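Local coordinates for putative molybdenum carrier protein (Syntrophus aciditrophicus SB, PDB 3IMK) that is of unknown function but is probably a ligand-binding protein of the SLOG family, possibly a molybdenum carrier, at residues Gly14-Ala19 with Ser61-Arg66; Ala22-Ala27 with Glu51-Gln56; Phe26-Lys29 with Pro33-Gly36; Glu68-Asp73 with Val131-Gly136; Lys100-His105 with Val125-Gln130. All coordinates share one frame; numbering follows the deposited sequence. Where two conformers were deposited one is given.

Contact 1. Residues Gly14-Ala19 with Ser61-Arg66; sequences GGQTGA and SDYSKR
Arg66, on the first turn of helix 63-72, reaches the glycine-rich loop that leads from strand 10-12 into helix 19-29 and grips the carbonyl of Gly14. Arg66 NE donates to Gly14 O at 3.0 Å, and the N-H...O angle of 157° makes this a fairly straight bond, although the acceptor is tilted from the guanidinium plane. CG stands between the backbone N and the carbonyl carbon (chi1 73°), and a bend at chi2 brings NE to the loop. Water 1 doubles the link, giving a hydrogen to Gly14 O and taking one from Arg66 NH2, which lies 2.8 Å from the water oxygen. A CB on Gly14 would run into Arg66 NE, hence the bare backbone here. Gln16 touches the guanidinium obliquely, its CB 3.8 Å from Arg66 NH2. Its amide is anchored through OE1 by Thr17 N and Glu45 N, while Gln16 NE2 makes weak bonds to Tyr63 OH, at 3.2 Å, and to water 2. Amide and ring planes stand 68° apart. Water 2 accepts from Arg66 NH2 and lies over the centre of one face of the Tyr63 ring. Shortening Arg66 to an alanine would probably leave Gly14 O without its charged donor and deprive both waters of their NH2 partner. Glycerol bound beside Arg66 and a MES sulfonate oxygen held by Gly18 N probably come from the crystallisation liquor, but this donor-rich chemistry is consistent with a ligand site, possibly for an anion.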
# COMPACT_ATOMS: atom_id res chain seq x y z
N GLY A 14 4.18 4.24 -2.66
CA GLY A 14 4.89 4.89 -3.75
C GLY A 14 4.33 6.25 -4.13
O GLY A 14 4.75 6.81 -5.12
N GLY A 15 3.41 6.78 -3.33
CA GLY A 15 2.94 8.17 -3.51
C GLY A 15 1.95 8.36 -4.65
O GLY A 15 1.50 9.50 -4.83
N GLN A 16 1.62 7.34 -5.42
CA GLN A 16 0.70 7.51 -6.57
C GLN A 16 -0.67 7.94 -6.04
O GLN A 16 -1.02 7.68 -4.90
CB GLN A 16 0.59 6.18 -7.34
CG GLN A 16 -0.20 6.13 -8.63
CD GLN A 16 0.30 7.15 -9.65
OE1 GLN A 16 0.06 8.35 -9.49
NE2 GLN A 16 1.03 6.69 -10.70
N THR A 17 -1.51 8.49 -6.93
CA THR A 17 -2.91 8.67 -6.57
C THR A 17 -3.54 7.28 -6.38
O THR A 17 -2.98 6.24 -6.72
CB THR A 17 -3.68 9.36 -7.72
OG1 THR A 17 -3.59 8.51 -8.85
CG2 THR A 17 -3.05 10.75 -8.05
N GLY A 18 -4.73 7.26 -5.78
CA GLY A 18 -5.41 6.01 -5.56
C GLY A 18 -5.03 5.30 -4.28
O GLY A 18 -4.96 5.91 -3.24
N ALA A 19 -4.70 4.02 -4.37
CA ALA A 19 -4.35 3.24 -3.19
C ALA A 19 -3.15 3.82 -2.43
O ALA A 19 -3.19 3.93 -1.19
CB ALA A 19 -4.05 1.75 -3.58
N SER A 61 13.49 8.72 -12.59
CA SER A 61 12.06 8.94 -12.65
C SER A 61 11.20 7.68 -12.92
O SER A 61 9.99 7.81 -13.13
CB SER A 61 11.76 10.04 -13.67
OG SER A 61 12.25 9.66 -14.92
N ASP A 62 11.82 6.49 -12.92
CA ASP A 62 11.12 5.27 -13.31
C ASP A 62 10.10 4.75 -12.28
O ASP A 62 10.43 4.50 -11.11
CB ASP A 62 12.12 4.15 -13.60
CG ASP A 62 11.49 2.97 -14.28
OD1 ASP A 62 11.04 3.10 -15.44
OD2 ASP A 62 11.45 1.91 -13.64
N TYR A 63 8.88 4.55 -12.74
CA TYR A 63 7.88 3.96 -11.87
C TYR A 63 8.22 2.56 -11.35
O TYR A 63 8.09 2.29 -10.16
CB TYR A 63 6.51 3.91 -12.57
CG TYR A 63 5.67 5.17 -12.56
CD1 TYR A 63 5.69 6.07 -11.49
CD2 TYR A 63 4.71 5.36 -13.56
CE1 TYR A 63 4.83 7.20 -11.47
CE2 TYR A 63 3.89 6.50 -13.57
CZ TYR A 63 3.93 7.39 -12.48
OH TYR A 63 3.09 8.49 -12.44
N SER A 64 8.60 1.66 -12.24
CA SER A 64 8.86 0.28 -11.85
C SER A 64 9.93 0.19 -10.74
O SER A 64 9.77 -0.63 -9.79
CB SER A 64 9.23 -0.56 -13.05
OG SER A 64 8.08 -0.70 -13.89
N LYS A 65 10.97 1.00 -10.82
CA LYS A 65 12.07 0.94 -9.86
C LYS A 65 11.60 1.38 -8.48
O LYS A 65 12.05 0.83 -7.45
CB LYS A 65 13.28 1.71 -10.36
CG LYS A 65 13.92 1.02 -11.52
CD LYS A 65 14.99 1.84 -12.18
CE LYS A 65 15.55 1.10 -13.42
NZ LYS A 65 16.54 1.94 -14.19
N ARG A 66 10.73 2.41 -8.40
CA ARG A 66 10.23 2.81 -7.05
C ARG A 66 9.27 1.75 -6.49
O ARG A 66 9.27 1.50 -5.29
CB ARG A 66 9.66 4.25 -7.02
CG ARG A 66 8.32 4.50 -7.67
CD ARG A 66 7.10 4.23 -6.73
NE ARG A 66 5.92 4.98 -7.18
CZ ARG A 66 5.17 4.68 -8.24
NH1 ARG A 66 5.38 3.59 -8.96
NH2 ARG A 66 4.13 5.46 -8.55
O HOH W 1 4.14 8.13 -7.63
O HOH W 2 2.79 3.78 -10.81

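Contact 2. Residues Ala22-Ala27 with Glu51-Gln56; sequences AALDFA and ETYQLQ
Leu24 and Asp25, neighbours on helix 19-29 of the Rossmann-like SLOG fold, meet Tyr53 and Leu55 of the irregular segment that runs into edge strand 56-57. The helix follows the glycine-rich loop after strand 10-12, so this contact ties its outer flank to the border of the parallel sheet. Leu24 carries the apolar half. Its CB lies 3.9 Å from Tyr53 CE1, obliquely to the ring, and its CD1 passes Tyr53 CD1 to reach CD1 and CD2 of Leu55. These two leucines reach toward each other tip to tip, with Leu24 CD1 and Leu55 CD2 4.0 Å apart. Tyr53 crosses Leu24 and carries its hydroxyl on to Asp25, whose carboxylate end comes nearer to receive it: CG is placed beside the backbone N (chi1 -72°), bringing OD1 to the ring's edge. The other carboxylate oxygen, OD2, is bonded to Tyr146 OH of helix 145-157, so two tyrosine hydroxyls from separate parts of the chain fix the rotation of one carboxylate. Apolar contact also extends beyond the pair, Leu24 resting on Tyr34 and Leu55 on Val38, both of strand 34-38, while Arg42 bonds to the carbonyl O of Tyr53. Carboxylate and ring planes are 29° apart, and the oxygen lies near the ring plane. The bond itself is short: Tyr53 OH donates to the syn lone pair of Asp25 OD1 at 2.5 Å.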
# COMPACT_ATOMS: atom_id res chain seq x y z
N ALA A 22 -4.17 7.01 -0.47
CA ALA A 22 -5.00 6.66 0.66
C ALA A 22 -4.18 6.07 1.80
O ALA A 22 -4.45 6.35 2.99
CB ALA A 22 -6.14 5.69 0.25
N ALA A 23 -3.23 5.21 1.48
CA ALA A 23 -2.41 4.69 2.55
C ALA A 23 -1.73 5.76 3.38
O ALA A 23 -1.70 5.69 4.63
CB ALA A 23 -1.35 3.71 1.95
N LEU A 24 -1.15 6.76 2.70
CA LEU A 24 -0.45 7.83 3.39
C LEU A 24 -1.42 8.72 4.19
O LEU A 24 -1.15 9.09 5.32
CB LEU A 24 0.36 8.68 2.39
CG LEU A 24 1.41 7.91 1.58
CD1 LEU A 24 2.15 8.87 0.59
CD2 LEU A 24 2.43 7.18 2.47
N ASP A 25 -2.59 9.03 3.60
CA ASP A 25 -3.56 9.89 4.25
C ASP A 25 -4.09 9.19 5.48
O ASP A 25 -4.31 9.82 6.53
CB ASP A 25 -4.68 10.26 3.27
CG ASP A 25 -4.24 11.23 2.21
OD1 ASP A 25 -3.21 11.91 2.40
OD2 ASP A 25 -4.97 11.38 1.19
N PHE A 26 -4.27 7.88 5.39
CA PHE A 26 -4.72 7.08 6.53
C PHE A 26 -3.67 7.14 7.64
O PHE A 26 -3.99 7.37 8.80
CB PHE A 26 -4.94 5.62 6.14
CG PHE A 26 -5.41 4.77 7.29
CD1 PHE A 26 -6.75 4.79 7.65
CD2 PHE A 26 -4.52 4.06 8.06
CE1 PHE A 26 -7.20 4.08 8.74
CE2 PHE A 26 -4.97 3.34 9.18
CZ PHE A 26 -6.34 3.39 9.50
N ALA A 27 -2.40 6.90 7.27
CA ALA A 27 -1.32 6.93 8.27
C ALA A 27 -1.32 8.29 8.98
O ALA A 27 -1.22 8.37 10.20
CB ALA A 27 0.04 6.65 7.63
N GLU A 51 4.29 18.48 -1.13
CA GLU A 51 5.44 18.51 -0.25
C GLU A 51 5.10 18.18 1.22
O GLU A 51 6.00 17.89 2.00
CB GLU A 51 6.12 19.87 -0.35
CG GLU A 51 6.70 20.10 -1.75
CD GLU A 51 8.04 19.39 -2.06
OE1 GLU A 51 8.47 18.46 -1.32
OE2 GLU A 51 8.67 19.79 -3.06
N THR A 52 3.84 18.24 1.57
CA THR A 52 3.44 17.91 2.93
C THR A 52 3.75 16.43 3.26
O THR A 52 3.95 16.08 4.42
CB THR A 52 1.98 18.21 3.15
OG1 THR A 52 1.23 17.68 2.04
CG2 THR A 52 1.75 19.72 3.21
N TYR A 53 3.81 15.58 2.24
CA TYR A 53 4.17 14.17 2.46
C TYR A 53 5.69 13.99 2.51
O TYR A 53 6.40 14.34 1.55
CB TYR A 53 3.63 13.30 1.33
CG TYR A 53 2.12 13.31 1.16
CD1 TYR A 53 1.31 12.52 1.96
CD2 TYR A 53 1.51 14.13 0.22
CE1 TYR A 53 -0.10 12.53 1.81
CE2 TYR A 53 0.15 14.13 0.06
CZ TYR A 53 -0.65 13.32 0.85
OH TYR A 53 -2.01 13.35 0.68
N GLN A 54 6.17 13.44 3.63
CA GLN A 54 7.60 13.20 3.82
C GLN A 54 7.98 11.88 3.16
O GLN A 54 7.66 10.80 3.70
CB GLN A 54 7.93 13.22 5.33
CG GLN A 54 7.55 14.54 6.02
CD GLN A 54 8.24 15.74 5.40
OE1 GLN A 54 9.47 15.85 5.43
NE2 GLN A 54 7.45 16.66 4.81
N LEU A 55 8.53 11.98 1.95
CA LEU A 55 8.86 10.80 1.12
C LEU A 55 10.26 10.88 0.59
O LEU A 55 10.89 11.95 0.68
CB LEU A 55 7.86 10.63 -0.02
CG LEU A 55 6.40 10.56 0.46
CD1 LEU A 55 5.48 10.70 -0.69
CD2 LEU A 55 6.09 9.22 1.13
N GLN A 56 10.77 9.78 0.04
CA GLN A 56 12.17 9.75 -0.39
C GLN A 56 12.25 9.51 -1.90
O GLN A 56 11.63 8.59 -2.43
CB GLN A 56 12.85 8.59 0.36
CG GLN A 56 12.82 8.72 1.95
CD GLN A 56 11.43 8.49 2.69
OE1 GLN A 56 10.78 7.46 2.55
NE2 GLN A 56 11.05 9.45 3.56

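Contact 3. Residues Phe26-Lys29 with Pro33-Gly36; sequences FAIK and PYGG
Pro33 opens the return from helix 19-29 to strand 34-38, the second half of a beta-alpha-beta unit that starts with strand 10-12, and its carbonyl O comes within 4.5 Å of Ala27 CB. The proline's CB is directed away from the helix; its backbone already pairs with Ile11 of strand 10-12. Tyr34, the next residue, turns its side chain toward the helix and has the largest share of the contact. Its CB sits 3.8 Å from Ala27 CB, a close approach that the small methyl permits where the last turn of the helix packs on the strand. CG lies between the backbone N and the carbonyl carbon (chi1 73°), and from there the ring extends outward, the Ile28 chain crossing it at a slant. Ile28 CG1 comes to 3.5 Å from Tyr34 CE2, and CD1 follows the ring further out, 3.9 Å from the same CE2 and 4.0 Å from CZ. This longer branch of the isoleucine, with CG1 anti to the carbonyl carbon (chi1 -69°), therefore does the touching. Ile28 also touches Tyr53, and the Tyr34 hydroxyl passes on to accept from the backbone N of Gln54. Gly35 then brings the chain into the sheet, bonded to Ile11 and Ser13. Gly36 has backbone angles that would jam a CB against the preceding carbonyl; it meets the edge segment on the other side, its N bonded to Gln56 OE1 and its O to Gln56 N.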
# COMPACT_ATOMS: atom_id res chain seq x y z
N PHE A 26 -4.27 7.88 5.39
CA PHE A 26 -4.72 7.08 6.53
C PHE A 26 -3.67 7.14 7.64
O PHE A 26 -3.99 7.37 8.80
CB PHE A 26 -4.94 5.62 6.14
CG PHE A 26 -5.41 4.77 7.29
CD1 PHE A 26 -6.75 4.79 7.65
CD2 PHE A 26 -4.52 4.06 8.06
CE1 PHE A 26 -7.20 4.08 8.74
CE2 PHE A 26 -4.97 3.34 9.18
CZ PHE A 26 -6.34 3.39 9.50
N ALA A 27 -2.40 6.90 7.27
CA ALA A 27 -1.32 6.93 8.27
C ALA A 27 -1.32 8.29 8.98
O ALA A 27 -1.22 8.37 10.20
CB ALA A 27 0.04 6.65 7.63
N ILE A 28 -1.37 9.36 8.21
CA ILE A 28 -1.36 10.72 8.77
C ILE A 28 -2.55 10.94 9.74
O ILE A 28 -2.36 11.39 10.88
CB ILE A 28 -1.33 11.76 7.64
CG1 ILE A 28 0.05 11.71 6.93
CG2 ILE A 28 -1.57 13.22 8.18
CD1 ILE A 28 0.13 12.41 5.59
N LYS A 29 -3.74 10.53 9.30
CA LYS A 29 -4.96 10.70 10.10
C LYS A 29 -4.84 9.96 11.45
O LYS A 29 -5.27 10.47 12.49
CB LYS A 29 -6.17 10.19 9.30
CG LYS A 29 -7.52 10.29 9.97
CD LYS A 29 -8.59 9.81 8.98
CE LYS A 29 -9.95 9.52 9.60
NZ LYS A 29 -10.74 8.73 8.60
N PRO A 33 3.52 6.40 11.81
CA PRO A 33 4.66 6.81 10.99
C PRO A 33 4.51 6.32 9.56
O PRO A 33 3.96 5.24 9.32
CB PRO A 33 5.85 6.14 11.68
CG PRO A 33 5.38 6.07 13.13
CD PRO A 33 3.97 5.66 13.03
N TYR A 34 5.02 7.10 8.61
CA TYR A 34 4.91 6.72 7.22
C TYR A 34 6.15 7.15 6.46
O TYR A 34 7.00 7.91 6.95
CB TYR A 34 3.64 7.30 6.58
CG TYR A 34 3.74 8.75 6.34
CD1 TYR A 34 4.28 9.26 5.16
CD2 TYR A 34 3.34 9.67 7.30
CE1 TYR A 34 4.40 10.65 4.96
CE2 TYR A 34 3.46 11.02 7.12
CZ TYR A 34 4.02 11.52 5.95
OH TYR A 34 4.17 12.90 5.74
N GLY A 35 6.25 6.61 5.23
CA GLY A 35 7.29 6.97 4.31
C GLY A 35 7.01 6.35 2.96
O GLY A 35 5.89 5.98 2.65
N GLY A 36 8.08 6.21 2.17
CA GLY A 36 7.95 5.55 0.88
C GLY A 36 8.87 6.16 -0.15
O GLY A 36 9.23 7.34 -0.10

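Contact 4. Residues Glu68-Asp73 with Val131-Gly136; sequences EKNVLD and VLNIAG
The carboxamide of Asn133 lies against the backbone of helix 63-72: OD1 is 3.4 Å from Asn70 CB, and ND2 is 3.7 Å from Val71 N. The same nitrogen meets the CG2 methyl of Val71 at 3.9 Å. No hydrogen bond crosses here; each amide is held by a third party. Asn133 ND2 bonds to Thr77 OG1 of the adjoining strand 76-81, whereas Asn70 OD1 accepts from the backbone N of Trp37. Asn133 carries its amide off the strand toward the helix, against Asn70, because CG lies opposite the backbone N (chi1 179°). At the helix end Val131 CG1 approaches the carbonyl O of Asp73 at 4.1 Å, where the chain leaves the helix. Replacing Asn133 by an alanine is likely to rob Thr77 OG1 of this donor and open a gap beside Asn70 and Val71. Alternate strand residues face apart: Asn133 packs on helix 63-72, Ile134 on Ala23 of helix 19-29. Lys69, Leu72 and Asp73 help line the pocket that holds the polyether PG6, probably from the crystallisation liquor; Lys69 NZ bonds to it, and Lys69 makes a cation-pi contact with Trp37. A helix laid over an inner strand of a parallel sheet, with another helix on the reverse face, is characteristic of the three-layer Rossmann-like fold of SLOG proteins.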
# COMPACT_ATOMS: atom_id res chain seq x y z
N GLU A 68 9.43 -1.46 -7.03
CA GLU A 68 10.31 -2.53 -6.56
C GLU A 68 10.91 -2.19 -5.19
O GLU A 68 10.99 -3.05 -4.31
CB GLU A 68 11.43 -2.78 -7.58
CG GLU A 68 12.39 -3.94 -7.24
CD GLU A 68 13.52 -4.07 -8.26
OE1 GLU A 68 14.00 -3.05 -8.80
OE2 GLU A 68 13.89 -5.22 -8.57
N LYS A 69 11.39 -0.95 -5.04
CA LYS A 69 12.06 -0.48 -3.80
C LYS A 69 11.10 -0.55 -2.60
O LYS A 69 11.51 -0.97 -1.51
CB LYS A 69 12.64 0.96 -3.99
CG LYS A 69 13.58 1.41 -2.85
CD LYS A 69 14.96 0.79 -3.03
CE LYS A 69 15.91 1.26 -1.93
NZ LYS A 69 17.32 0.69 -2.12
N ASN A 70 9.83 -0.16 -2.80
CA ASN A 70 8.88 -0.25 -1.66
C ASN A 70 8.61 -1.69 -1.24
O ASN A 70 8.46 -1.97 -0.06
CB ASN A 70 7.62 0.53 -1.96
CG ASN A 70 7.86 2.02 -2.01
OD1 ASN A 70 8.62 2.55 -1.19
ND2 ASN A 70 7.25 2.69 -2.99
N VAL A 71 8.60 -2.62 -2.18
CA VAL A 71 8.48 -4.05 -1.86
C VAL A 71 9.67 -4.53 -1.04
O VAL A 71 9.52 -5.31 -0.09
CB VAL A 71 8.27 -4.92 -3.15
CG1 VAL A 71 8.41 -6.44 -2.89
CG2 VAL A 71 6.91 -4.63 -3.81
N LEU A 72 10.86 -4.08 -1.43
CA LEU A 72 12.09 -4.54 -0.79
C LEU A 72 12.28 -3.90 0.58
O LEU A 72 12.88 -4.53 1.47
CB LEU A 72 13.30 -4.25 -1.67
CG LEU A 72 13.46 -5.18 -2.85
CD1 LEU A 72 14.48 -4.62 -3.88
CD2 LEU A 72 13.89 -6.57 -2.40
N ASP A 73 11.83 -2.65 0.76
CA ASP A 73 12.13 -1.91 1.97
C ASP A 73 10.93 -1.92 2.96
O ASP A 73 10.67 -0.89 3.62
CB ASP A 73 12.48 -0.48 1.56
CG ASP A 73 13.35 0.26 2.56
OD1 ASP A 73 13.88 -0.36 3.51
OD2 ASP A 73 13.51 1.51 2.39
N VAL A 131 6.32 -2.95 9.22
CA VAL A 131 6.46 -1.95 8.17
C VAL A 131 5.70 -2.50 6.97
O VAL A 131 6.11 -3.54 6.37
CB VAL A 131 7.92 -1.68 7.81
CG1 VAL A 131 7.99 -0.65 6.67
CG2 VAL A 131 8.74 -1.19 9.06
N LEU A 132 4.54 -1.88 6.71
CA LEU A 132 3.61 -2.35 5.72
C LEU A 132 3.58 -1.48 4.49
O LEU A 132 3.24 -0.30 4.60
CB LEU A 132 2.22 -2.41 6.33
CG LEU A 132 1.06 -2.82 5.42
CD1 LEU A 132 1.24 -4.25 4.90
CD2 LEU A 132 -0.29 -2.72 6.19
N ASN A 133 3.95 -2.04 3.33
CA ASN A 133 3.81 -1.37 2.03
C ASN A 133 2.41 -1.61 1.51
O ASN A 133 1.92 -2.73 1.56
CB ASN A 133 4.82 -1.96 1.07
CG ASN A 133 4.76 -1.37 -0.34
OD1 ASN A 133 4.59 -0.16 -0.50
ND2 ASN A 133 4.99 -2.20 -1.36
N ILE A 134 1.74 -0.54 1.09
CA ILE A 134 0.37 -0.63 0.58
C ILE A 134 0.42 -0.11 -0.85
O ILE A 134 0.92 0.99 -1.14
CB ILE A 134 -0.63 0.15 1.43
CG1 ILE A 134 -0.55 -0.38 2.86
CG2 ILE A 134 -2.05 0.02 0.81
CD1 ILE A 134 -1.48 0.35 3.87
N ALA A 135 -0.13 -0.89 -1.77
CA ALA A 135 -0.11 -0.63 -3.20
C ALA A 135 -1.46 -0.88 -3.83
O ALA A 135 -2.31 -1.57 -3.31
CB ALA A 135 0.97 -1.56 -3.86
N GLY A 136 -1.62 -0.36 -5.04
CA GLY A 136 -2.82 -0.60 -5.82
C GLY A 136 -2.95 0.41 -6.95
O GLY A 136 -2.05 1.25 -7.17

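Contact 5. Residues Lys100-His105 with Val125-Gln130; sequences KKPCLH and VSHHIQ
Pro102 meets both partners, its ring touching His127 with one carbon and Ile129 with another. Pro102 CB lies 4.0 Å from Ile129 CD1, a purely apolar touch at the end of the isoleucine chain, which extends toward it through CG1 (chi2 160°). Pro102 CG is 4.2 Å from His127 CD2; these two side chains slide past each other in opposite directions, the imidazole being met obliquely. In the parallel sheet, Pro102 stands just before edge strand 103-107, while His127 and Ile129 belong to the turn that leads from helix 113-126 to the inner strand 131-135. That turn is a Schellman motif with His128 at positive phi: His128 N bonds to Val125 O at 3.2 Å, and Ile129 N to Thr124 O. Further out, Trp123 on the last turn of the helix touches Pro102, Leu104 and Ile129, and its carbonyl O takes the hydrogen bond of His127 ND1, fixing the rotation of the imidazole. The two rings also meet, with planes at about 50°. Pro102 is placed by a backbone bond with Thr77 of the neighbouring strand. Beyond Ile129, the backbone N of Gln130 donates to Asp75 OD2.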
# COMPACT_ATOMS: atom_id res chain seq x y z
N LYS A 100 10.44 -13.03 -2.30
CA LYS A 100 9.92 -13.80 -1.17
C LYS A 100 9.43 -12.95 -0.01
O LYS A 100 9.60 -13.27 1.17
CB LYS A 100 10.93 -14.87 -0.69
CG LYS A 100 11.44 -15.76 -1.83
CD LYS A 100 10.33 -16.48 -2.54
N LYS A 101 8.79 -11.84 -0.36
CA LYS A 101 8.19 -10.95 0.62
C LYS A 101 6.74 -11.35 0.79
O LYS A 101 6.04 -11.59 -0.21
CB LYS A 101 8.28 -9.49 0.16
CG LYS A 101 9.68 -8.87 0.25
CD LYS A 101 9.96 -8.45 1.72
CE LYS A 101 11.27 -7.82 1.91
NZ LYS A 101 11.48 -7.69 3.35
N PRO A 102 6.22 -11.41 2.03
CA PRO A 102 4.81 -11.66 2.22
C PRO A 102 3.98 -10.68 1.42
O PRO A 102 4.29 -9.48 1.36
CB PRO A 102 4.61 -11.48 3.74
CG PRO A 102 5.97 -11.74 4.33
CD PRO A 102 6.95 -11.28 3.30
N CYS A 103 2.93 -11.18 0.83
CA CYS A 103 2.09 -10.39 -0.06
C CYS A 103 0.64 -10.89 0.04
O CYS A 103 0.39 -12.09 -0.01
CB CYS A 103 2.65 -10.46 -1.48
SG CYS A 103 1.75 -9.40 -2.68
N LEU A 104 -0.29 -9.97 0.26
CA LEU A 104 -1.69 -10.24 0.27
C LEU A 104 -2.37 -9.33 -0.69
O LEU A 104 -2.28 -8.12 -0.56
CB LEU A 104 -2.24 -10.05 1.70
CG LEU A 104 -3.75 -10.22 1.89
CD1 LEU A 104 -4.23 -11.61 1.47
CD2 LEU A 104 -4.17 -9.92 3.35
N HIS A 105 -3.10 -9.88 -1.64
CA HIS A 105 -3.93 -9.13 -2.55
C HIS A 105 -5.40 -9.26 -2.10
O HIS A 105 -5.92 -10.37 -2.08
CB HIS A 105 -3.82 -9.70 -3.99
CG HIS A 105 -4.82 -9.09 -4.94
ND1 HIS A 105 -5.33 -9.76 -6.04
CD2 HIS A 105 -5.38 -7.85 -4.96
CE1 HIS A 105 -6.20 -8.97 -6.67
NE2 HIS A 105 -6.23 -7.80 -6.05
N VAL A 125 -0.38 -10.28 11.49
CA VAL A 125 0.06 -10.80 12.81
C VAL A 125 0.89 -12.08 12.60
O VAL A 125 1.97 -12.26 13.19
CB VAL A 125 -1.10 -11.06 13.76
CG1 VAL A 125 -0.61 -11.84 15.06
CG2 VAL A 125 -1.77 -9.74 14.10
N SER A 126 0.40 -12.99 11.75
CA SER A 126 1.08 -14.27 11.57
C SER A 126 2.44 -14.12 10.91
O SER A 126 3.34 -14.94 11.18
CB SER A 126 0.17 -15.28 10.87
OG SER A 126 -0.09 -14.94 9.56
N HIS A 127 2.61 -13.10 10.07
CA HIS A 127 3.88 -12.85 9.40
C HIS A 127 4.77 -11.78 10.07
O HIS A 127 5.82 -11.39 9.55
CB HIS A 127 3.63 -12.49 7.93
CG HIS A 127 3.12 -13.63 7.12
ND1 HIS A 127 1.77 -13.90 7.01
CD2 HIS A 127 3.76 -14.60 6.44
CE1 HIS A 127 1.60 -14.98 6.26
NE2 HIS A 127 2.79 -15.43 5.90
N HIS A 128 4.33 -11.32 11.25
CA HIS A 128 5.01 -10.27 12.02
C HIS A 128 5.33 -9.02 11.20
O HIS A 128 6.41 -8.44 11.32
CB HIS A 128 6.25 -10.81 12.74
CG HIS A 128 5.91 -11.77 13.83
ND1 HIS A 128 5.70 -11.36 15.12
CD2 HIS A 128 5.78 -13.11 13.82
CE1 HIS A 128 5.42 -12.41 15.87
NE2 HIS A 128 5.46 -13.49 15.10
N ILE A 129 4.37 -8.60 10.37
CA ILE A 129 4.55 -7.46 9.50
C ILE A 129 4.35 -6.20 10.33
O ILE A 129 3.27 -5.99 10.88
CB ILE A 129 3.55 -7.51 8.35
CG1 ILE A 129 3.96 -8.66 7.41
CG2 ILE A 129 3.55 -6.14 7.58
CD1 ILE A 129 2.85 -9.14 6.51
N GLN A 130 5.40 -5.37 10.41
CA GLN A 130 5.30 -4.09 11.12
C GLN A 130 5.43 -2.87 10.21
O GLN A 130 4.76 -1.87 10.42
CB GLN A 130 6.36 -4.07 12.22
CG GLN A 130 6.19 -5.13 13.33
CD GLN A 130 7.12 -4.94 14.54
OE1 GLN A 130 7.97 -4.07 14.57
NE2 GLN A 130 6.95 -5.78 15.52

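Overall arrangement
The contacts surround one parallel sheet, its helices and its connecting loops. Contacts 2 and 3 start from helix 19-29 and lie close together, centres 5 Å apart, both inside the chain span that contact 1 closes. Contacts 1 and 4 share helix 63-72, with centres 10 Å apart; Gly14 CA touches Asn70 ND2, and Ala19 packs on Gly136. Contact 5 falls within the span of contact 4, at the 103-107 edge, its centre about 21 Å from the centres of contacts 1 and 2. Bound glycerol lies by Arg66 and Gly136, and MES by Gly18; both probably come from the crystallisation liquor but may mark a pocket, whereas contact 5 is distant packing.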